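Local atomic coordinates of iron-regulated outer membrane protein (Neisseria meningitidis, PDB entry 4B7O), a protein that transports iron across the meningococcal outer membrane as a TonB-dependent beta-barrel transporter, probably as siderophore complexes. Residues 481-486 and 506-511. Sequence-based numbering, arbitrary orientation.
Sequences SSNLNP and YASRSP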
loop_
_atom_site.group_PDB
_atom_site.type_symbol
_atom_site.label_atom_id
_atom_site.label_comp_id
_atom_site.label_asym_id
_atom_site.label_seq_id
_atom_site.Cartn_x
_atom_site.Cartn_y
_atom_site.Cartn_z
ATOM N N SER A 481 1.680 22.840 -11.999
ATOM C CA SER A 481 0.957 22.396 -13.190
ATOM C C SER A 481 -0.410 22.120 -12.706
ATOM O O SER A 481 -0.647 22.103 -11.487
ATOM C CB SER A 481 1.543 21.124 -13.782
ATOM O OG SER A 481 1.525 21.181 -15.201
ATOM N N SER A 482 -1.326 21.958 -13.646
ATOM C CA SER A 482 -2.651 21.493 -13.305
ATOM C C SER A 482 -3.113 20.701 -14.496
ATOM O O SER A 482 -2.517 20.807 -15.572
ATOM C CB SER A 482 -3.576 22.657 -12.987
ATOM O OG SER A 482 -3.533 23.600 -14.027
ATOM N N ASN A 483 -4.121 19.861 -14.294
ATOM C CA ASN A 483 -4.679 19.063 -15.376
ATOM C C ASN A 483 -6.186 18.934 -15.112
ATOM O O ASN A 483 -6.637 19.000 -13.959
ATOM C CB ASN A 483 -4.079 17.652 -15.450
ATOM C CG ASN A 483 -2.570 17.607 -15.582
ATOM O OD1 ASN A 483 -1.837 18.132 -14.749
ATOM N ND2 ASN A 483 -2.087 16.901 -16.609
ATOM N N LEU A 484 -6.963 18.736 -16.181
ATOM C CA LEU A 484 -8.393 18.342 -16.062
ATOM C C LEU A 484 -8.501 16.842 -16.329
ATOM O O LEU A 484 -7.986 16.347 -17.333
ATOM C CB LEU A 484 -9.245 19.108 -17.099
ATOM C CG LEU A 484 -9.967 20.391 -16.661
ATOM C CD1 LEU A 484 -10.993 20.193 -15.551
ATOM C CD2 LEU A 484 -8.977 21.464 -16.235
ATOM N N ASN A 485 -9.171 16.119 -15.458
ATOM C CA ASN A 485 -9.248 14.687 -15.651
ATOM C C ASN A 485 -10.669 14.185 -15.728
ATOM O O ASN A 485 -11.394 14.237 -14.726
ATOM C CB ASN A 485 -8.496 13.957 -14.563
ATOM C CG ASN A 485 -7.048 14.363 -14.477
ATOM O OD1 ASN A 485 -6.203 14.106 -15.375
ATOM N ND2 ASN A 485 -6.733 14.941 -13.374
ATOM N N PRO A 486 -11.088 13.728 -16.931
ATOM C CA PRO A 486 -12.461 13.309 -17.182
ATOM C C PRO A 486 -12.616 11.838 -16.997
ATOM O O PRO A 486 -11.744 11.087 -17.376
ATOM C CB PRO A 486 -12.663 13.656 -18.659
ATOM C CG PRO A 486 -11.324 13.564 -19.273
ATOM C CD PRO A 486 -10.352 13.946 -18.198
ATOM N N TYR A 506 -9.379 9.143 -16.794
ATOM C CA TYR A 506 -8.145 9.857 -16.681
ATOM C C TYR A 506 -7.871 10.177 -15.217
ATOM O O TYR A 506 -8.819 10.421 -14.395
ATOM C CB TYR A 506 -8.256 11.191 -17.432
ATOM C CG TYR A 506 -8.048 11.019 -18.905
ATOM C CD1 TYR A 506 -6.775 11.013 -19.426
ATOM C CD2 TYR A 506 -9.135 10.784 -19.771
ATOM C CE1 TYR A 506 -6.559 10.816 -20.780
ATOM C CE2 TYR A 506 -8.933 10.603 -21.118
ATOM C CZ TYR A 506 -7.662 10.632 -21.619
ATOM O OH TYR A 506 -7.462 10.449 -22.961
ATOM N N ALA A 507 -6.579 10.161 -14.875
ATOM C CA ALA A 507 -6.115 10.658 -13.538
ATOM C C ALA A 507 -4.677 11.096 -13.619
ATOM O O ALA A 507 -3.891 10.611 -14.481
ATOM C CB ALA A 507 -6.335 9.598 -12.414
ATOM N N SER A 508 -4.314 12.044 -12.754
ATOM C CA SER A 508 -2.911 12.505 -12.745
ATOM C C SER A 508 -2.268 12.340 -11.384
ATOM O O SER A 508 -2.936 12.397 -10.359
ATOM C CB SER A 508 -2.757 13.947 -13.229
ATOM O OG SER A 508 -3.769 14.731 -12.621
ATOM N N ARG A 509 -0.967 12.139 -11.398
ATOM C CA ARG A 509 -0.175 12.090 -10.192
ATOM C C ARG A 509 1.012 13.043 -10.334
ATOM O O ARG A 509 1.752 12.959 -11.304
ATOM C CB ARG A 509 0.336 10.695 -10.024
ATOM C CG ARG A 509 0.595 10.299 -8.593
ATOM C CD ARG A 509 0.651 8.785 -8.546
ATOM N NE ARG A 509 1.348 8.294 -7.384
ATOM C CZ ARG A 509 0.760 8.069 -6.236
ATOM N NH1 ARG A 509 -0.538 8.266 -6.119
ATOM N NH2 ARG A 509 1.472 7.612 -5.217
ATOM N N SER A 510 1.149 13.954 -9.370
ATOM C CA SER A 510 2.296 14.883 -9.253
ATOM C C SER A 510 3.597 14.215 -8.934
ATOM O O SER A 510 3.623 13.188 -8.269
ATOM C CB SER A 510 2.023 15.867 -8.108
ATOM O OG SER A 510 1.664 15.199 -6.898
ATOM N N PRO A 511 4.710 14.792 -9.402
ATOM C CA PRO A 511 6.042 14.183 -9.215
ATOM C C PRO A 511 6.257 13.926 -7.751
ATOM O O PRO A 511 5.826 14.737 -6.939
ATOM C CB PRO A 511 6.995 15.293 -9.629
ATOM C CG PRO A 511 6.180 16.330 -10.332
ATOM C CD PRO A 511 4.753 15.936 -10.325
#
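With chi1 of Asn485 at -57° the amide swings to the backbone-N side of its residue, and at Ser508 a chi1 of 44° tucks the hydroxyl over its own backbone; amide and hydroxyl thereby meet between two strands that diverge here. Asn485 ND2 donates to Ser508 OG at 3.1 Å, with an N-H...O angle of 151° and the hydroxyl tilted from the amide plane. Asparagine suits this place because its short amide can give and accept at once: OD1 takes a bond from Arg536 NE on strand 535-547, beyond 498-509, while ND2 also makes a weak hydrogen bond to Asp467 OD1. Serine supplies a small acceptor, and Asn483 CB approaches Ser508 OG at 4.1 Å.

Where the strands come together, the backbone takes over. Tyr506 N donates to Pro486 O at 3.1 Å. Proline has no N-H to return a bond, but its ring packs against the tyrosine: Pro486 CD sits 3.5 Å from Tyr506 CB, and Pro486 CG lies 3.6 Å from Tyr506 CD2, while the aromatic ring turns its edge to Pro486 O.

Residues 481-486 and 506-509 belong to the antiparallel barrel hairpin of strands 478-493 and 498-509, and their CA atoms separate from 5.1 Å at Asn485 and Tyr506 to 7.3 Å at Asn483 and Ser508. As they part, a buried amide, gripped through both its donor and its acceptor, links strands 458-472, 498-509 and 535-547.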